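Local coordinates for purine catabolism protein pucG (Bacillus subtilis, PDB 3ISL) that catalyses the pyridoxal-phosphate-dependent transfer of an amino group from (S)-ureidoglycine to glyoxylate, giving oxalurate and glycine in purine catabolism, at residues G195-K198 against P203-M206; V22-L27 against M367-R372. All blocks are in the same frame, centred on the assembly; numbering follows the deposited sequence.

Contact 1 of 2, residues G195-K198 against P203-M206. With PLP (pyridoxal-5'-phosphate), chain C.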
loop_
_atom_site.group_PDB
_atom_site.type_symbol
_atom_site.label_atom_id
_atom_site.label_comp_id
_atom_site.label_asym_id
_atom_site.label_seq_id
_atom_site.Cartn_x
_atom_site.Cartn_y
_atom_site.Cartn_z
ATOM N N GLY A 195 -5.008 -10.994 -3.809
ATOM C CA GLY A 195 -4.357 -10.363 -2.654
ATOM C C GLY A 195 -3.174 -11.189 -2.215
ATOM O O GLY A 195 -2.963 -12.314 -2.688
ATOM N N THR A 196 -2.350 -10.647 -1.341
ATOM C CA THR A 196 -1.094 -11.311 -1.004
ATOM C C THR A 196 -1.123 -12.113 0.307
ATOM O O THR A 196 -0.383 -13.101 0.429
ATOM C CB THR A 196 0.028 -10.252 -0.861
ATOM O OG1 THR A 196 -0.507 -9.090 -0.204
ATOM C CG2 THR A 196 0.496 -9.804 -2.223
ATOM N N GLN A 197 -1.939 -11.704 1.283
ATOM C CA GLN A 197 -1.780 -12.148 2.656
ATOM C C GLN A 197 -2.599 -13.402 2.948
ATOM O O GLN A 197 -2.708 -13.824 4.133
ATOM C CB GLN A 197 -2.160 -11.036 3.653
ATOM C CG GLN A 197 -3.772 -10.786 3.717
ATOM C CD GLN A 197 -4.276 -9.737 2.701
ATOM O OE1 GLN A 197 -3.561 -9.383 1.761
ATOM N NE2 GLN A 197 -5.493 -9.230 2.908
ATOM N N LYS A 198 -3.200 -13.957 1.890
ATOM C CA LYS A 198 -4.022 -15.172 1.934
ATOM C C LYS A 198 -3.263 -16.373 1.375
ATOM O O LYS A 198 -2.198 -16.645 1.864
ATOM C CB LYS A 198 -5.409 -14.934 1.343
ATOM C CG LYS A 198 -6.192 -13.908 2.316
ATOM C CD LYS A 198 -7.664 -13.566 1.939
ATOM C CE LYS A 198 -8.062 -12.301 2.687
ATOM N NZ LYS A 198 -9.472 -12.024 2.892
ATOM N N PRO A 203 3.243 -10.646 2.952
ATOM C CA PRO A 203 2.652 -9.594 3.823
ATOM C C PRO A 203 1.577 -8.807 3.088
ATOM O O PRO A 203 1.766 -8.488 1.901
ATOM C CB PRO A 203 3.845 -8.688 4.149
ATOM C CG PRO A 203 4.949 -9.676 4.183
ATOM C CD PRO A 203 4.699 -10.624 2.997
ATOM N N SER A 204 0.478 -8.485 3.797
ATOM C CA SER A 204 -0.674 -7.799 3.186
ATOM C C SER A 204 -0.190 -6.434 2.793
ATOM O O SER A 204 0.818 -5.978 3.337
ATOM C CB SER A 204 -1.806 -7.691 4.182
ATOM O OG SER A 204 -1.160 -7.640 5.442
ATOM N N GLY A 205 -0.920 -5.787 1.899
ATOM C CA GLY A 205 -0.487 -4.498 1.375
ATOM C C GLY A 205 -0.014 -4.459 -0.071
ATOM O O GLY A 205 0.604 -3.472 -0.510
ATOM N N MET A 206 -0.355 -5.501 -0.855
ATOM C CA MET A 206 -0.287 -5.327 -2.315
ATOM C C MET A 206 -1.346 -6.166 -2.936
ATOM O O MET A 206 -1.826 -7.115 -2.279
ATOM C CB MET A 206 1.104 -5.637 -2.891
ATOM C CG MET A 206 1.942 -4.400 -3.381
ATOM S SD MET A 206 3.345 -5.270 -4.049
ATOM C CE MET A 206 4.293 -4.100 -5.019
HETATM N N1 PLP C . -11.988 -9.749 -0.958
HETATM C C2 PLP C . -12.116 -11.091 -0.366
HETATM C C2A PLP C . -12.815 -12.167 -0.946
HETATM C C3 PLP C . -11.541 -11.408 0.871
HETATM O O3 PLP C . -11.652 -12.661 1.419
HETATM C C4 PLP C . -10.803 -10.497 1.594
HETATM C C4A PLP C . -10.164 -10.929 2.971
HETATM C C5 PLP C . -10.645 -9.221 1.068
HETATM C C6 PLP C . -11.226 -8.816 -0.176
HETATM C C5A PLP C . -9.887 -8.252 1.913
HETATM O O4P PLP C . -8.872 -7.706 1.211
HETATM P P PLP C . -7.999 -6.736 2.103
HETATM O O1P PLP C . -8.361 -6.823 3.581
HETATM O O2P PLP C . -8.285 -5.293 1.330
HETATM O O3P PLP C . -6.376 -7.080 1.838
#

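Contact 2 of 2, residues V22-L27 against M367-R372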
loop_
_atom_site.group_PDB
_atom_site.type_symbol
_atom_site.label_atom_id
_atom_site.label_comp_id
_atom_site.label_asym_id
_atom_site.label_seq_id
_atom_site.Cartn_x
_atom_site.Cartn_y
_atom_site.Cartn_z
ATOM N N VAL A 22 3.631 -15.999 6.988
ATOM C CA VAL A 22 4.482 -15.830 5.807
ATOM C C VAL A 22 5.589 -16.873 5.770
ATOM O O VAL A 22 6.287 -17.087 6.826
ATOM C CB VAL A 22 5.031 -14.418 5.854
ATOM C CG1 VAL A 22 6.018 -14.129 4.741
ATOM C CG2 VAL A 22 3.816 -13.475 5.694
ATOM N N ASP A 23 5.832 -17.494 4.600
ATOM C CA ASP A 23 6.994 -18.410 4.522
ATOM C C ASP A 23 8.269 -17.675 5.004
ATOM O O ASP A 23 8.488 -16.515 4.624
ATOM C CB ASP A 23 7.218 -18.947 3.073
ATOM C CG ASP A 23 8.241 -20.125 3.012
ATOM O OD1 ASP A 23 9.428 -19.943 3.352
ATOM O OD2 ASP A 23 7.885 -21.264 2.649
ATOM N N PRO A 24 9.117 -18.352 5.809
ATOM C CA PRO A 24 10.371 -17.839 6.254
ATOM C C PRO A 24 11.273 -17.397 5.122
ATOM O O PRO A 24 12.034 -16.443 5.320
ATOM C CB PRO A 24 10.975 -19.037 7.007
ATOM C CG PRO A 24 9.802 -19.603 7.659
ATOM C CD PRO A 24 8.856 -19.660 6.461
ATOM N N ARG A 25 11.196 -18.062 3.959
ATOM C CA ARG A 25 11.978 -17.576 2.813
ATOM C C ARG A 25 11.519 -16.176 2.326
ATOM O O ARG A 25 12.305 -15.418 1.792
ATOM C CB ARG A 25 11.959 -18.562 1.659
ATOM C CG ARG A 25 12.743 -19.826 1.940
ATOM C CD ARG A 25 11.725 -20.940 1.977
ATOM N NE ARG A 25 11.875 -21.733 0.795
ATOM C CZ ARG A 25 10.952 -22.532 0.269
ATOM N NH1 ARG A 25 9.675 -22.629 0.734
ATOM N NH2 ARG A 25 11.335 -23.203 -0.788
ATOM N N VAL A 26 10.222 -15.879 2.460
ATOM C CA VAL A 26 9.708 -14.541 2.139
ATOM C C VAL A 26 10.083 -13.575 3.235
ATOM O O VAL A 26 10.588 -12.463 2.952
ATOM C CB VAL A 26 8.173 -14.582 1.873
ATOM C CG1 VAL A 26 7.621 -13.222 1.811
ATOM C CG2 VAL A 26 7.889 -15.334 0.529
ATOM N N LEU A 27 9.831 -13.945 4.493
ATOM C CA LEU A 27 10.327 -13.090 5.583
ATOM C C LEU A 27 11.807 -12.657 5.482
ATOM O O LEU A 27 12.089 -11.445 5.656
ATOM C CB LEU A 27 10.075 -13.700 6.955
ATOM C CG LEU A 27 8.609 -13.848 7.310
ATOM C CD1 LEU A 27 8.517 -14.678 8.587
ATOM C CD2 LEU A 27 7.964 -12.448 7.414
ATOM N N MET A 367 -4.568 -21.713 4.631
ATOM C CA MET A 367 -4.106 -21.026 3.437
ATOM C C MET A 367 -2.582 -20.890 3.398
ATOM O O MET A 367 -1.986 -20.467 4.406
ATOM C CB MET A 367 -4.652 -19.558 3.446
ATOM C CG MET A 367 -6.221 -19.457 3.365
ATOM S SD MET A 367 -6.688 -17.781 3.728
ATOM C CE MET A 367 -8.248 -17.669 2.800
ATOM N N GLY A 368 -1.949 -21.137 2.230
ATOM C CA GLY A 368 -0.574 -20.806 2.100
ATOM C C GLY A 368 0.329 -21.512 3.101
ATOM O O GLY A 368 0.188 -22.727 3.358
ATOM N N TYR A 369 1.252 -20.763 3.690
ATOM C CA TYR A 369 2.250 -21.361 4.589
ATOM C C TYR A 369 1.589 -21.912 5.861
ATOM O O TYR A 369 2.133 -22.798 6.498
ATOM C CB TYR A 369 3.297 -20.315 4.979
ATOM C CG TYR A 369 4.452 -20.969 5.723
ATOM C CD1 TYR A 369 5.371 -21.799 5.027
ATOM C CD2 TYR A 369 4.589 -20.820 7.086
ATOM C CE1 TYR A 369 6.402 -22.428 5.680
ATOM C CE2 TYR A 369 5.632 -21.477 7.773
ATOM C CZ TYR A 369 6.517 -22.290 7.059
ATOM O OH TYR A 369 7.565 -22.908 7.728
ATOM N N SER A 370 0.475 -21.303 6.290
ATOM C CA SER A 370 -0.366 -21.807 7.406
ATOM C C SER A 370 -1.049 -23.172 7.128
ATOM O O SER A 370 -1.517 -23.914 8.075
ATOM C CB SER A 370 -1.440 -20.732 7.682
ATOM O OG SER A 370 -0.882 -19.659 8.481
ATOM N N CYS A 371 -1.125 -23.517 5.840
ATOM C CA CYS A 371 -1.779 -24.750 5.426
ATOM C C CYS A 371 -0.723 -25.858 5.515
ATOM O O CYS A 371 -0.122 -26.257 4.486
ATOM C CB CYS A 371 -2.327 -24.608 3.998
ATOM S SG CYS A 371 -3.234 -26.053 3.479
ATOM N N ARG A 372 -0.446 -26.316 6.743
ATOM C CA ARG A 372 0.595 -27.322 6.904
ATOM C C ARG A 372 0.263 -28.218 8.060
ATOM O O ARG A 372 -0.475 -27.837 8.980
ATOM C CB ARG A 372 2.020 -26.714 6.994
ATOM C CG ARG A 372 2.370 -26.076 8.389
ATOM C CD ARG A 372 3.765 -25.365 8.274
ATOM N NE ARG A 372 4.190 -24.876 9.587
ATOM C CZ ARG A 372 3.845 -23.688 10.031
ATOM N NH1 ARG A 372 3.105 -22.922 9.221
ATOM N NH2 ARG A 372 4.284 -23.228 11.215
#

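Contact 1 of 2, residues G195-K198 against P203-M206
The polar centre of this contact is the hydroxyl of Thr196, which points into the bend of residues 203-206 with two backbone carbonyls in front of it. Thr196 OG1 lies 3.2 Å from Met206 O and is also within hydrogen-bonding distance of Pro203 O, whose position is less certain. A single hydroxyl proton has to serve this pair. The methyl lies against the same Met206 carbonyl, Thr196 CG2 being 3.6 Å from Met206 O.

Gln197 adds van der Waals packing against Ser204. Its CB rests against Ser204 CB at 3.4 Å, and Gln197 OE1 comes equally near that carbon. This buried amide oxygen finds no hydrogen-bond partner. Ser204 OG instead reaches across the dimer interface to the carbonyl of Glu268 of the second subunit.

Both segments belong to the loop between strands 191-193 and 206-211, the latter antiparallel to its neighbours in the large-domain sheet, as in fold-type I pyridoxal-phosphate enzymes. This loop carries the cofactor lysine: Lys198 NZ is covalently joined to PLP C4A at 1.3 Å, a length consistent with the internal aldimine, and its chain runs extended beyond CG to get there.

The phosphate is gripped from the neighbouring residue. Because the Gln197 chain bends at chi2 (-90°), its amide turns toward the cofactor, and Gln197 NE2 donates to PLP O3P at 2.6 Å with an N-H...O angle of 157°. Thr70 of the same chain and Thr267 of the second subunit also bind the cofactor. An alanine here would keep the CB contact, but the phosphate would probably lose this amide donor and a gap would open where the amide group lay against Ser204 CB.

Contact 2 of 2, residues V22-L27 against M367-R372
Tyr369 extends its ring to residues 22-24 because CG stands anti to the backbone N (chi1 -171°), and the same choice at Asp23 (chi1 -168°) sets its carboxylate beside that ring. Asp23 and Pro24 then pass across the tyrosine roughly at right angles to it. Two C-H groups lie over one face: Asp23 CA is 4.0 Å from the centroid of the Tyr369 ring and Pro24 CD 3.9 Å, each displaced toward the rim, forming a pair of CH-pi contacts. Pro24 CD also packs against Tyr369 CZ at 3.6 Å, near the phenolic end. The Asp23 carboxylate is steeply inclined to the ring, the planes 63° apart, with Asp23 OD2 3.5 Å from Tyr369 CD1.

What joins here is the start of helix 24-29, near the N-terminus, and the turn that leads from strand 361-365 into helix 373-389. Asp23 is the N-cap of the first helix and accepts from the backbone N of Arg25, although the oxygen concerned, OD1, is less surely placed. Its other oxygen forms a salt bridge, Arg25 NH1 meeting Asp23 OD2 at 3.0 Å from above the carboxylate plane. The carboxylate is thus tied back to its own helix end, while the ring meets it only by packing.

Tyr369 opens a short 3-10 segment that follows Gly368. Arg372, the N-cap residue of helix 373-389, folds back so that its CD lies over the ring face opposite the one covered by Asp23 CA and Pro24 CD. Arg372 NH1 donates to Tyr369 O at 2.9 Å, approaching from above the carbonyl plane. The same NH1 makes a salt bridge with Glu21.

Contact 1 is nested in the long loop of chain that contact 2 closes, and their centres lie about 12 Å apart. They meet by packing: Lys198 CB is 3.9 Å from Met367 SD, and Pro203 N is 4.0 Å from Val22 CG2. Pro203 CD likewise approaches Val26 CG1 at 4.1 Å. The residues between the segments of contact 1 add a polar tie, Ser201 being hydrogen-bonded through OG to Tyr369 N. Contact 1 holds the cofactor, whereas contact 2 stands behind it, the Val22 side chain lying about 13 Å from a bound PLP. Both reach the second subunit, where Val22 packs on Val34.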